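Local coordinates for protein probable tautomerase ywhB (Bacillus subtilis, PDB 2OPA) that belongs to the tautomerase enzyme family as a probable tautomerase, a short beta-alpha-beta chain that assembles with five other copies into a hexamer, at residues N18-V23 against I38-E43. Numbering follows the deposited sequence.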
ATOM      1  N   ASN A  18      21.205   4.180   8.170  1.00 37.56           N
ATOM      2  CA  ASN A  18      21.111   5.566   8.618  1.00 38.92           C
ATOM      3  C   ASN A  18      19.709   6.105   8.410  1.00 37.49           C
ATOM      4  O   ASN A  18      19.173   6.794   9.275  1.00 37.46           O
ATOM      5  CB  ASN A  18      22.127   6.454   7.885  1.00 40.57           C
ATOM      6  CG  ASN A  18      23.566   6.032   8.148  1.00 45.58           C
ATOM      7  OD1 ASN A  18      23.891   5.529   9.237  1.00 49.14           O
ATOM      8  ND2 ASN A  18      24.445   6.248   7.161  1.00 46.67           N
ATOM      9  N   LEU A  19      19.124   5.789   7.258  1.00 36.10           N
ATOM     10  CA  LEU A  19      17.768   6.216   6.925  1.00 33.93           C
ATOM     11  C   LEU A  19      16.803   5.779   8.026  1.00 33.71           C
ATOM     12  O   LEU A  19      16.017   6.570   8.544  1.00 32.40           O
ATOM     13  CB  LEU A  19      17.342   5.587   5.598  1.00 33.29           C
ATOM     14  CG  LEU A  19      15.871   5.684   5.196  1.00 32.69           C
ATOM     15  CD1 LEU A  19      15.534   7.114   4.839  1.00 31.73           C
ATOM     16  CD2 LEU A  19      15.597   4.757   4.014  1.00 32.68           C
ATOM     17  N   VAL A  20      16.872   4.504   8.376  1.00 33.51           N
ATOM     18  CA  VAL A  20      16.015   3.953   9.409  1.00 34.97           C
ATOM     19  C   VAL A  20      16.198   4.693  10.733  1.00 36.38           C
ATOM     20  O   VAL A  20      15.217   5.062  11.380  1.00 35.75           O
ATOM     21  CB  VAL A  20      16.299   2.448   9.593  1.00 34.19           C
ATOM     22  CG1 VAL A  20      15.658   1.932  10.871  1.00 34.70           C
ATOM     23  CG2 VAL A  20      15.760   1.689   8.386  1.00 32.12           C
ATOM     24  N   GLU A  21      17.448   4.912  11.133  1.00 36.51           N
ATOM     25  CA  GLU A  21      17.731   5.612  12.381  1.00 36.68           C
ATOM     26  C   GLU A  21      17.123   7.014  12.369  1.00 36.63           C
ATOM     27  O   GLU A  21      16.286   7.339  13.210  1.00 37.72           O
ATOM     28  CB  GLU A  21      19.233   5.692  12.611  1.00 35.48           C
ATOM     29  N   LYS A  22      17.531   7.831  11.405  1.00 37.10           N
ATOM     30  CA  LYS A  22      17.041   9.199  11.280  1.00 38.34           C
ATOM     31  C   LYS A  22      15.530   9.348  11.144  1.00 38.81           C
ATOM     32  O   LYS A  22      14.935  10.204  11.796  1.00 40.15           O
ATOM     33  CB  LYS A  22      17.721   9.891  10.099  1.00 42.00           C
ATOM     34  CG  LYS A  22      18.961  10.691  10.469  1.00 46.65           C
ATOM     35  CD  LYS A  22      19.989   9.838  11.182  1.00 52.32           C
ATOM     36  CE  LYS A  22      21.221  10.651  11.554  1.00 54.88           C
ATOM     37  NZ  LYS A  22      22.226   9.801  12.255  1.00 57.27           N
ATOM     38  N   VAL A  23      14.914   8.538  10.288  1.00 37.46           N
ATOM     39  CA  VAL A  23      13.468   8.600  10.090  1.00 36.87           C
ATOM     40  C   VAL A  23      12.731   8.241  11.380  1.00 36.71           C
ATOM     41  O   VAL A  23      11.746   8.888  11.747  1.00 34.98           O
ATOM     42  CB  VAL A  23      13.017   7.642   8.948  1.00 38.04           C
ATOM     43  CG1 VAL A  23      11.499   7.441   8.972  1.00 38.58           C
ATOM     44  CG2 VAL A  23      13.429   8.218   7.608  1.00 35.61           C
ATOM     45  N   ILE A  38       7.645   2.542  16.664  1.00 38.43           N
ATOM     46  CA  ILE A  38       7.930   3.043  15.330  1.00 35.27           C
ATOM     47  C   ILE A  38       8.566   1.974  14.446  1.00 34.86           C
ATOM     48  O   ILE A  38       9.674   1.492  14.704  1.00 33.67           O
ATOM     49  CB  ILE A  38       8.837   4.279  15.402  1.00 34.14           C
ATOM     50  CG1 ILE A  38       8.211   5.317  16.343  1.00 33.23           C
ATOM     51  CG2 ILE A  38       9.008   4.876  14.009  1.00 32.06           C
ATOM     52  CD1 ILE A  38       9.107   6.497  16.658  1.00 31.75           C
ATOM     53  N   VAL A  39       7.835   1.607  13.402  1.00 33.17           N
ATOM     54  CA  VAL A  39       8.266   0.591  12.458  1.00 32.11           C
ATOM     55  C   VAL A  39       8.578   1.224  11.107  1.00 32.77           C
ATOM     56  O   VAL A  39       7.845   2.102  10.641  1.00 32.91           O
ATOM     57  CB  VAL A  39       7.162  -0.463  12.274  1.00 32.92           C
ATOM     58  CG1 VAL A  39       7.525  -1.435  11.149  1.00 30.96           C
ATOM     59  CG2 VAL A  39       6.948  -1.203  13.585  1.00 29.25           C
ATOM     60  N   VAL A  40       9.669   0.779  10.489  1.00 30.17           N
ATOM     61  CA  VAL A  40      10.057   1.296   9.188  1.00 30.88           C
ATOM     62  C   VAL A  40      10.237   0.173   8.160  1.00 31.37           C
ATOM     63  O   VAL A  40      10.904  -0.829   8.429  1.00 31.00           O
ATOM     64  CB  VAL A  40      11.376   2.108   9.269  1.00 30.15           C
ATOM     65  CG1 VAL A  40      11.735   2.656   7.899  1.00 27.95           C
ATOM     66  CG2 VAL A  40      11.230   3.244  10.263  1.00 30.23           C
ATOM     67  N   PHE A  41       9.622   0.347   6.994  1.00 29.65           N
ATOM     68  CA  PHE A  41       9.738  -0.622   5.911  1.00 29.01           C
ATOM     69  C   PHE A  41      10.439   0.084   4.765  1.00 28.30           C
ATOM     70  O   PHE A  41      10.117   1.229   4.455  1.00 28.15           O
ATOM     71  CB  PHE A  41       8.369  -1.079   5.387  1.00 29.73           C
ATOM     72  CG  PHE A  41       7.463  -1.662   6.429  1.00 32.68           C
ATOM     73  CD1 PHE A  41       6.422  -0.905   6.966  1.00 35.13           C
ATOM     74  CD2 PHE A  41       7.622  -2.977   6.853  1.00 32.87           C
ATOM     75  CE1 PHE A  41       5.546  -1.457   7.908  1.00 33.38           C
ATOM     76  CE2 PHE A  41       6.755  -3.534   7.793  1.00 32.58           C
ATOM     77  CZ  PHE A  41       5.717  -2.772   8.319  1.00 33.48           C
ATOM     78  N   ILE A  42      11.404  -0.583   4.147  1.00 26.65           N
ATOM     79  CA  ILE A  42      12.071  -0.000   2.996  1.00 27.77           C
ATOM     80  C   ILE A  42      11.633  -0.811   1.786  1.00 28.52           C
ATOM     81  O   ILE A  42      11.727  -2.040   1.783  1.00 29.01           O
ATOM     82  CB  ILE A  42      13.608  -0.074   3.094  1.00 27.98           C
ATOM     83  CG1 ILE A  42      14.118   0.887   4.167  1.00 28.72           C
ATOM     84  CG2 ILE A  42      14.223   0.277   1.739  1.00 25.57           C
ATOM     85  CD1 ILE A  42      15.616   0.774   4.435  1.00 28.55           C
ATOM     86  N   GLU A  43      11.133  -0.120   0.773  1.00 28.37           N
ATOM     87  CA  GLU A  43      10.696  -0.762  -0.456  1.00 29.83           C
ATOM     88  C   GLU A  43      11.507  -0.175  -1.601  1.00 30.32           C
ATOM     89  O   GLU A  43      11.454   1.025  -1.861  1.00 30.85           O
ATOM     90  CB  GLU A  43       9.208  -0.515  -0.685  1.00 31.76           C
ATOM     91  CG  GLU A  43       8.315  -1.444   0.113  1.00 37.32           C
ATOM     92  CD  GLU A  43       6.854  -1.036   0.088  1.00 40.90           C
ATOM     93  OE1 GLU A  43       6.443  -0.311  -0.846  1.00 40.43           O
ATOM     94  OE2 GLU A  43       6.115  -1.456   1.003  1.00 45.56           O
TER
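I42 meets L19 and V20 where helix 13-31 packs on strand 39-45, two elements of a beta-alpha-beta unit. The I42 side chain leaves the strand with CB pointing at the helix, and CG1 stands anti to its own carbonyl carbon (chi1 -71°). CG1 comes within 4.1 Å of L19 CD2. With chi2 at 174°, CD1 is carried outward, anti to CA, to the tip. There I42 CD1 meets two methyls: L19 CD2 at 4.0 Å, approached tip to tip, and V20 CG2 at 4.1 Å, met at a slant. V20 CG2 also touches V40 CG1, at 4.2 Å, the two valine side chains passing alongside and pointing opposite ways. One turn on from L19, V23 CG1 makes a looser contact with V40 CG2 at 4.4 Å. The strand alternates, so V40 and I42 face the helix while F41 points away from it, its ring meeting that of Y50 of a second subunit. V20 also packs on A51 of that subunit, and L19 on T30 of a third. The axes of segments 18-23 and 39-43 run roughly antiparallel, 145° between their directions, and come within 9.3 Å. No hydrogen bond joins the two segments; all five touching residues are buried and aliphatic, consistent with an association held by methyl packing and burial from water.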